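Endoglucanase (Thermotoga maritima, PDB 1VHO) is probably a metal-dependent aminopeptidase of the M42 peptidase family, expected to bind two divalent metal cations per subunit. Local coordinates at residues Glu41-Tyr53 against Val202-Tyr216. Numbering follows the deposited sequence.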
ATOM      1  N   GLU A  41      21.167   6.913   0.570  1.00 26.28           N
ATOM      2  CA  GLU A  41      20.762   7.261  -0.781  1.00 27.99           C
ATOM      3  C   GLU A  41      19.393   6.685  -1.126  1.00 28.68           C
ATOM      4  O   GLU A  41      18.886   5.798  -0.430  1.00 25.59           O
ATOM      5  CB  GLU A  41      21.747   6.816  -1.856  1.00 32.60           C
ATOM      6  CG  GLU A  41      22.226   5.399  -1.784  1.00 38.41           C
ATOM      7  CD  GLU A  41      23.303   5.060  -2.812  1.00 42.95           C
ATOM      8  OE1 GLU A  41      24.502   5.204  -2.500  1.00 43.28           O
ATOM      9  OE2 GLU A  41      22.944   4.629  -3.919  1.00 41.01           O
ATOM     10  N   ALA A  42      18.828   7.234  -2.201  1.00 27.45           N
ATOM     11  CA  ALA A  42      17.517   6.762  -2.660  1.00 29.96           C
ATOM     12  C   ALA A  42      17.496   6.801  -4.181  1.00 32.22           C
ATOM     13  O   ALA A  42      17.923   7.827  -4.743  1.00 33.39           O
ATOM     14  CB  ALA A  42      16.394   7.556  -2.057  1.00 27.39           C
ATOM     15  N   LYS A  43      17.225   5.675  -4.804  1.00 29.55           N
ATOM     16  CA  LYS A  43      17.188   5.606  -6.248  1.00 31.88           C
ATOM     17  C   LYS A  43      15.819   5.202  -6.769  1.00 32.52           C
ATOM     18  O   LYS A  43      15.093   4.449  -6.129  1.00 30.23           O
ATOM     19  CB  LYS A  43      18.223   4.584  -6.773  1.00 32.79           C
ATOM     20  CG  LYS A  43      19.628   5.193  -6.789  1.00 37.19           C
ATOM     21  CD  LYS A  43      20.703   4.141  -6.788  1.00 43.22           C
ATOM     22  CE  LYS A  43      21.106   3.665  -8.172  1.00 45.95           C
ATOM     23  NZ  LYS A  43      22.389   2.884  -8.059  1.00 49.02           N
ATOM     24  N   THR A  44      15.518   5.692  -7.972  1.00 32.42           N
ATOM     25  CA  THR A  44      14.264   5.378  -8.629  1.00 33.35           C
ATOM     26  C   THR A  44      14.482   4.399  -9.756  1.00 34.66           C
ATOM     27  O   THR A  44      15.548   4.436 -10.410  1.00 38.83           O
ATOM     28  CB  THR A  44      13.608   6.677  -9.147  1.00 34.93           C
ATOM     29  OG1 THR A  44      13.488   7.558  -8.015  1.00 41.81           O
ATOM     30  CG2 THR A  44      12.218   6.403  -9.686  1.00 37.13           C
ATOM     31  N   THR A  45      13.600   3.455  -9.967  1.00 32.50           N
ATOM     32  CA  THR A  45      13.784   2.524 -11.080  1.00 32.55           C
ATOM     33  C   THR A  45      13.249   3.217 -12.349  1.00 34.46           C
ATOM     34  O   THR A  45      12.718   4.321 -12.265  1.00 32.68           O
ATOM     35  CB  THR A  45      13.053   1.212 -10.858  1.00 29.79           C
ATOM     36  OG1 THR A  45      11.633   1.412 -10.911  1.00 29.42           O
ATOM     37  CG2 THR A  45      13.438   0.635  -9.488  1.00 31.56           C
ATOM     38  N   ARG A  46      13.335   2.517 -13.472  1.00 35.87           N
ATOM     39  CA  ARG A  46      12.839   3.102 -14.720  1.00 37.19           C
ATOM     40  C   ARG A  46      11.315   3.112 -14.724  1.00 36.39           C
ATOM     41  O   ARG A  46      10.725   3.914 -15.446  1.00 36.25           O
ATOM     42  CB  ARG A  46      13.433   2.392 -15.919  1.00 42.31           C
ATOM     43  CG  ARG A  46      13.042   0.945 -16.127  1.00 47.67           C
ATOM     44  CD  ARG A  46      13.884   0.298 -17.223  1.00 52.78           C
ATOM     45  NE  ARG A  46      13.332  -0.962 -17.697  1.00 55.44           N
ATOM     46  CZ  ARG A  46      12.306  -1.082 -18.535  1.00 58.99           C
ATOM     47  NH1 ARG A  46      11.676  -0.017 -19.025  1.00 59.45           N
ATOM     48  NH2 ARG A  46      11.890  -2.292 -18.901  1.00 59.25           N
ATOM     49  N   HIS A  47      10.684   2.246 -13.936  1.00 34.59           N
ATOM     50  CA  HIS A  47       9.228   2.201 -13.837  1.00 31.89           C
ATOM     51  C   HIS A  47       8.695   3.157 -12.775  1.00 30.15           C
ATOM     52  O   HIS A  47       7.470   3.370 -12.704  1.00 30.25           O
ATOM     53  CB  HIS A  47       8.729   0.789 -13.611  1.00 36.34           C
ATOM     54  CG  HIS A  47       8.975  -0.128 -14.769  1.00 40.82           C
ATOM     55  ND1 HIS A  47       9.952  -1.100 -14.753  1.00 44.85           N
ATOM     56  CD2 HIS A  47       8.387  -0.214 -15.983  1.00 41.94           C
ATOM     57  CE1 HIS A  47       9.933  -1.753 -15.900  1.00 45.44           C
ATOM     58  NE2 HIS A  47       8.988  -1.234 -16.666  1.00 42.86           N
ATOM     59  N   GLY A  48       9.557   3.717 -11.940  1.00 25.82           N
ATOM     60  CA  GLY A  48       9.151   4.678 -10.932  1.00 26.00           C
ATOM     61  C   GLY A  48       9.151   4.176  -9.493  1.00 24.22           C
ATOM     62  O   GLY A  48       8.723   4.934  -8.606  1.00 22.02           O
ATOM     63  N   SER A  49       9.725   3.013  -9.237  1.00 23.59           N
ATOM     64  CA  SER A  49       9.789   2.484  -7.858  1.00 24.36           C
ATOM     65  C   SER A  49      10.892   3.217  -7.124  1.00 24.94           C
ATOM     66  O   SER A  49      11.798   3.802  -7.778  1.00 28.09           O
ATOM     67  CB  SER A  49      10.025   0.992  -7.809  1.00 20.46           C
ATOM     68  OG  SER A  49       8.950   0.214  -8.318  1.00 21.75           O
ATOM     69  N   LEU A  50      10.843   3.284  -5.803  1.00 22.08           N
ATOM     70  CA  LEU A  50      11.838   3.970  -5.030  1.00 23.00           C
ATOM     71  C   LEU A  50      12.525   3.002  -4.054  1.00 24.17           C
ATOM     72  O   LEU A  50      11.828   2.215  -3.398  1.00 23.07           O
ATOM     73  CB  LEU A  50      11.192   5.136  -4.254  1.00 21.61           C
ATOM     74  CG  LEU A  50      12.094   5.912  -3.302  1.00 21.13           C
ATOM     75  CD1 LEU A  50      12.986   6.896  -4.061  1.00 26.12           C
ATOM     76  CD2 LEU A  50      11.268   6.690  -2.273  1.00 22.67           C
ATOM     77  N   ILE A  51      13.844   2.987  -4.035  1.00 23.20           N
ATOM     78  CA  ILE A  51      14.596   2.117  -3.108  1.00 23.65           C
ATOM     79  C   ILE A  51      15.438   2.974  -2.187  1.00 24.14           C
ATOM     80  O   ILE A  51      16.282   3.765  -2.667  1.00 27.97           O
ATOM     81  CB  ILE A  51      15.477   1.063  -3.812  1.00 22.66           C
ATOM     82  CG1 ILE A  51      14.625   0.040  -4.544  1.00 22.24           C
ATOM     83  CG2 ILE A  51      16.347   0.326  -2.742  1.00 21.76           C
ATOM     84  CD1 ILE A  51      14.045   0.465  -5.889  1.00 27.80           C
ATOM     85  N   GLY A  52      15.166   2.949  -0.882  1.00 23.49           N
ATOM     86  CA  GLY A  52      15.960   3.760   0.072  1.00 20.95           C
ATOM     87  C   GLY A  52      17.133   2.864   0.515  1.00 23.67           C
ATOM     88  O   GLY A  52      16.841   1.678   0.835  1.00 25.04           O
ATOM     89  N   TYR A  53      18.335   3.378   0.594  1.00 20.73           N
ATOM     90  CA  TYR A  53      19.472   2.539   1.023  1.00 23.69           C
ATOM     91  C   TYR A  53      20.122   3.093   2.276  1.00 22.94           C
ATOM     92  O   TYR A  53      20.493   4.274   2.345  1.00 22.44           O
ATOM     93  CB  TYR A  53      20.497   2.408  -0.106  1.00 24.25           C
ATOM     94  CG  TYR A  53      21.809   1.782   0.316  1.00 29.59           C
ATOM     95  CD1 TYR A  53      21.826   0.501   0.844  1.00 30.44           C
ATOM     96  CD2 TYR A  53      23.017   2.457   0.214  1.00 34.01           C
ATOM     97  CE1 TYR A  53      22.999  -0.108   1.231  1.00 33.53           C
ATOM     98  CE2 TYR A  53      24.216   1.853   0.593  1.00 35.76           C
ATOM     99  CZ  TYR A  53      24.188   0.572   1.093  1.00 36.70           C
ATOM    100  OH  TYR A  53      25.342  -0.068   1.501  1.00 39.66           O
ATOM    101  N   VAL A 202       6.110   0.192  -7.558  1.00 21.59           N
ATOM    102  CA  VAL A 202       4.928   0.653  -8.307  1.00 22.58           C
ATOM    103  C   VAL A 202       4.323  -0.514  -9.058  1.00 24.78           C
ATOM    104  O   VAL A 202       4.896  -1.607  -9.169  1.00 25.45           O
ATOM    105  CB  VAL A 202       5.277   1.805  -9.261  1.00 20.28           C
ATOM    106  CG1 VAL A 202       5.795   2.993  -8.472  1.00 22.30           C
ATOM    107  CG2 VAL A 202       6.334   1.320 -10.278  1.00 20.94           C
ATOM    108  N   GLN A 203       3.140  -0.321  -9.637  1.00 23.83           N
ATOM    109  CA  GLN A 203       2.437  -1.387 -10.303  1.00 28.78           C
ATOM    110  C   GLN A 203       3.148  -2.030 -11.493  1.00 31.44           C
ATOM    111  O   GLN A 203       3.054  -3.250 -11.644  1.00 31.29           O
ATOM    112  CB  GLN A 203       1.069  -0.881 -10.798  1.00 28.11           C
ATOM    113  CG  GLN A 203       0.071  -2.031 -10.967  1.00 35.83           C
ATOM    114  CD  GLN A 203      -0.201  -2.289 -12.436  1.00 40.45           C
ATOM    115  OE1 GLN A 203       0.298  -1.542 -13.274  1.00 43.53           O
ATOM    116  NE2 GLN A 203      -0.983  -3.322 -12.712  1.00 43.08           N
ATOM    117  N   GLU A 204       3.851  -1.248 -12.292  1.00 33.69           N
ATOM    118  CA  GLU A 204       4.481  -1.788 -13.488  1.00 37.65           C
ATOM    119  C   GLU A 204       5.740  -2.598 -13.301  1.00 38.64           C
ATOM    120  O   GLU A 204       6.354  -2.919 -14.346  1.00 40.37           O
ATOM    121  CB  GLU A 204       4.680  -0.654 -14.510  1.00 40.67           C
ATOM    122  CG  GLU A 204       3.354  -0.256 -15.174  1.00 47.63           C
ATOM    123  CD  GLU A 204       3.456   0.990 -16.028  1.00 53.37           C
ATOM    124  OE1 GLU A 204       4.578   1.334 -16.474  1.00 55.87           O
ATOM    125  OE2 GLU A 204       2.420   1.654 -16.286  1.00 53.76           O
ATOM    126  N   GLU A 205       6.129  -3.007 -12.106  1.00 36.70           N
ATOM    127  CA  GLU A 205       7.316  -3.812 -11.899  1.00 36.36           C
ATOM    128  C   GLU A 205       6.967  -5.278 -12.113  1.00 36.73           C
ATOM    129  O   GLU A 205       5.820  -5.677 -11.948  1.00 36.60           O
ATOM    130  CB  GLU A 205       7.900  -3.653 -10.476  1.00 33.95           C
ATOM    131  CG  GLU A 205       8.235  -2.207 -10.141  1.00 30.80           C
ATOM    132  CD  GLU A 205       9.501  -1.703 -10.778  1.00 30.38           C
ATOM    133  OE1 GLU A 205      10.112  -2.469 -11.551  1.00 33.70           O
ATOM    134  OE2 GLU A 205       9.934  -0.566 -10.532  1.00 29.44           O
ATOM    135  N   THR A 206       8.000  -6.097 -12.384  1.00 37.38           N
ATOM    136  CA  THR A 206       7.748  -7.518 -12.599  1.00 37.43           C
ATOM    137  C   THR A 206       7.502  -8.246 -11.295  1.00 37.05           C
ATOM    138  O   THR A 206       6.719  -9.205 -11.257  1.00 39.23           O
ATOM    139  CB  THR A 206       8.917  -8.167 -13.365  1.00 37.77           C
ATOM    140  OG1 THR A 206      10.128  -8.045 -12.601  1.00 37.24           O
ATOM    141  CG2 THR A 206       9.117  -7.433 -14.687  1.00 37.37           C
ATOM    142  N   GLY A 207       8.101  -7.778 -10.200  1.00 34.57           N
ATOM    143  CA  GLY A 207       7.923  -8.446  -8.896  1.00 31.16           C
ATOM    144  C   GLY A 207       8.783  -7.690  -7.872  1.00 29.88           C
ATOM    145  O   GLY A 207       9.458  -6.734  -8.256  1.00 29.28           O
ATOM    146  N   CYS A 208       8.815  -8.156  -6.627  1.00 30.53           N
ATOM    147  CA  CYS A 208       9.598  -7.470  -5.595  1.00 28.88           C
ATOM    148  C   CYS A 208      11.071  -7.463  -5.933  1.00 29.02           C
ATOM    149  O   CYS A 208      11.720  -6.419  -5.858  1.00 27.63           O
ATOM    150  CB  CYS A 208       9.346  -8.050  -4.207  1.00 29.97           C
ATOM    151  SG  CYS A 208       7.675  -8.063  -3.578  1.00 28.12           S
ATOM    152  N   LEU A 209      11.642  -8.582  -6.381  1.00 30.42           N
ATOM    153  CA  LEU A 209      13.071  -8.608  -6.724  1.00 31.22           C
ATOM    154  C   LEU A 209      13.338  -7.712  -7.928  1.00 30.81           C
ATOM    155  O   LEU A 209      14.343  -6.994  -7.983  1.00 31.68           O
ATOM    156  CB  LEU A 209      13.558 -10.020  -7.043  1.00 34.38           C
ATOM    157  CG  LEU A 209      14.807 -10.580  -6.395  1.00 39.33           C
ATOM    158  CD1 LEU A 209      15.433 -11.685  -7.255  1.00 37.93           C
ATOM    159  CD2 LEU A 209      15.855  -9.547  -6.029  1.00 39.69           C
ATOM    160  N   GLY A 210      12.466  -7.763  -8.943  1.00 29.79           N
ATOM    161  CA  GLY A 210      12.650  -6.899 -10.105  1.00 30.30           C
ATOM    162  C   GLY A 210      12.613  -5.434  -9.720  1.00 30.77           C
ATOM    163  O   GLY A 210      13.356  -4.599 -10.247  1.00 30.72           O
ATOM    164  N   ALA A 211      11.747  -5.060  -8.745  1.00 29.63           N
ATOM    165  CA  ALA A 211      11.756  -3.632  -8.380  1.00 27.68           C
ATOM    166  C   ALA A 211      13.105  -3.281  -7.777  1.00 24.01           C
ATOM    167  O   ALA A 211      13.727  -2.269  -8.074  1.00 24.88           O
ATOM    168  CB  ALA A 211      10.633  -3.335  -7.382  1.00 30.29           C
ATOM    169  N   LEU A 212      13.529  -4.075  -6.798  1.00 24.11           N
ATOM    170  CA  LEU A 212      14.802  -3.803  -6.136  1.00 24.90           C
ATOM    171  C   LEU A 212      15.977  -3.745  -7.110  1.00 27.39           C
ATOM    172  O   LEU A 212      16.758  -2.797  -7.038  1.00 27.86           O
ATOM    173  CB  LEU A 212      15.054  -4.894  -5.088  1.00 23.71           C
ATOM    174  CG  LEU A 212      16.458  -4.955  -4.490  1.00 24.79           C
ATOM    175  CD1 LEU A 212      16.792  -3.677  -3.745  1.00 24.23           C
ATOM    176  CD2 LEU A 212      16.550  -6.165  -3.543  1.00 25.80           C
ATOM    177  N   THR A 213      16.055  -4.687  -8.052  1.00 29.69           N
ATOM    178  CA  THR A 213      17.190  -4.715  -8.981  1.00 33.76           C
ATOM    179  C   THR A 213      17.121  -3.668 -10.066  1.00 34.78           C
ATOM    180  O   THR A 213      18.121  -3.403 -10.743  1.00 33.85           O
ATOM    181  CB  THR A 213      17.475  -6.092  -9.579  1.00 36.36           C
ATOM    182  OG1 THR A 213      16.308  -6.641 -10.183  1.00 35.71           O
ATOM    183  CG2 THR A 213      17.934  -7.063  -8.481  1.00 37.32           C
ATOM    184  N   GLY A 214      16.009  -2.921 -10.135  1.00 33.83           N
ATOM    185  CA  GLY A 214      15.906  -1.826 -11.103  1.00 31.73           C
ATOM    186  C   GLY A 214      16.727  -0.653 -10.589  1.00 32.35           C
ATOM    187  O   GLY A 214      16.937   0.337 -11.300  1.00 32.88           O
ATOM    188  N   ALA A 215      17.152  -0.724  -9.327  1.00 31.31           N
ATOM    189  CA  ALA A 215      17.949   0.263  -8.663  1.00 32.00           C
ATOM    190  C   ALA A 215      19.297  -0.256  -8.171  1.00 32.35           C
ATOM    191  O   ALA A 215      20.293   0.450  -8.231  1.00 33.61           O
ATOM    192  CB  ALA A 215      17.194   0.806  -7.425  1.00 34.15           C
ATOM    193  N   TYR A 216      19.344  -1.417  -7.513  1.00 32.27           N
ATOM    194  CA  TYR A 216      20.584  -1.965  -6.979  1.00 32.35           C
ATOM    195  C   TYR A 216      20.732  -3.426  -7.360  1.00 33.04           C
ATOM    196  O   TYR A 216      19.892  -4.272  -7.024  1.00 31.58           O
ATOM    197  CB  TYR A 216      20.603  -1.870  -5.442  1.00 32.09           C
ATOM    198  CG  TYR A 216      20.667  -0.461  -4.910  1.00 31.01           C
ATOM    199  CD1 TYR A 216      21.870   0.213  -4.773  1.00 29.43           C
ATOM    200  CD2 TYR A 216      19.478   0.190  -4.556  1.00 29.58           C
ATOM    201  CE1 TYR A 216      21.901   1.510  -4.279  1.00 30.77           C
ATOM    202  CE2 TYR A 216      19.497   1.491  -4.084  1.00 29.77           C
ATOM    203  CZ  TYR A 216      20.708   2.143  -3.954  1.00 30.99           C
ATOM    204  OH  TYR A 216      20.721   3.427  -3.484  1.00 30.46           O
TER
HETATM  205  O   HOH W   1      15.512   0.557 -13.612  1.00 43.62           O
HETATM  206  O   HOH W   2       5.293   3.055 -14.052  1.00 39.46           O
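Val202 N donates to Ser49 OG over 2.9 Å at a nearly straight 165°, fixing the start of 202-216 beside the turn of the antiparallel hairpin 41-53. This hairpin edges the mixed eight-stranded sheet of the M42 catalytic domain, and 202-216 leaves that sheet from strand 195-201. A type I turn from Val202 to Glu205 carries Glu204, the predicted proton acceptor, whose carbonyl O sits 3.7 Å above the plane of the His47 ring, over its centre; Arg46 CG lies toward the rim of the opposite face. Glu205, a predicted zinc ligand, bends at chi2 (-77°), which brings its carboxylate back to the hairpin turn. There OE2 accepts two hydrogen bonds: from Ser49 OG at 2.5 Å, on the anti side but tilted out of the carboxylate plane, and from Thr45 OG1 at 2.6 Å, nearly along the C-O axis. Because Thr45 OG1 also accepts from Ser49 N, the turn itself orients one donor, consistent with a second-shell role in positioning the carboxylate. With an alanine at Glu205 the carboxylate is gone, and the Thr45 and Ser49 hydroxyls would probably both lack their shared acceptor. In helix 208-213, Ala211 O lies 3.2 Å from Thr45 CG2, and Leu212 CD1 meets Ile51 CG2. Ala215 CB approaches Ile51 CD1 to 3.5 Å. The Tyr216 ring takes Ile51 CG2 at its edge and Lys43 NZ 4.5 Å from its centroid, an off-centre cation-pi contact 28° from the normal, while Tyr216 OH donates to Glu41 OE2 across 2.6 Å, on the anti side but tilted out of the carboxylate plane.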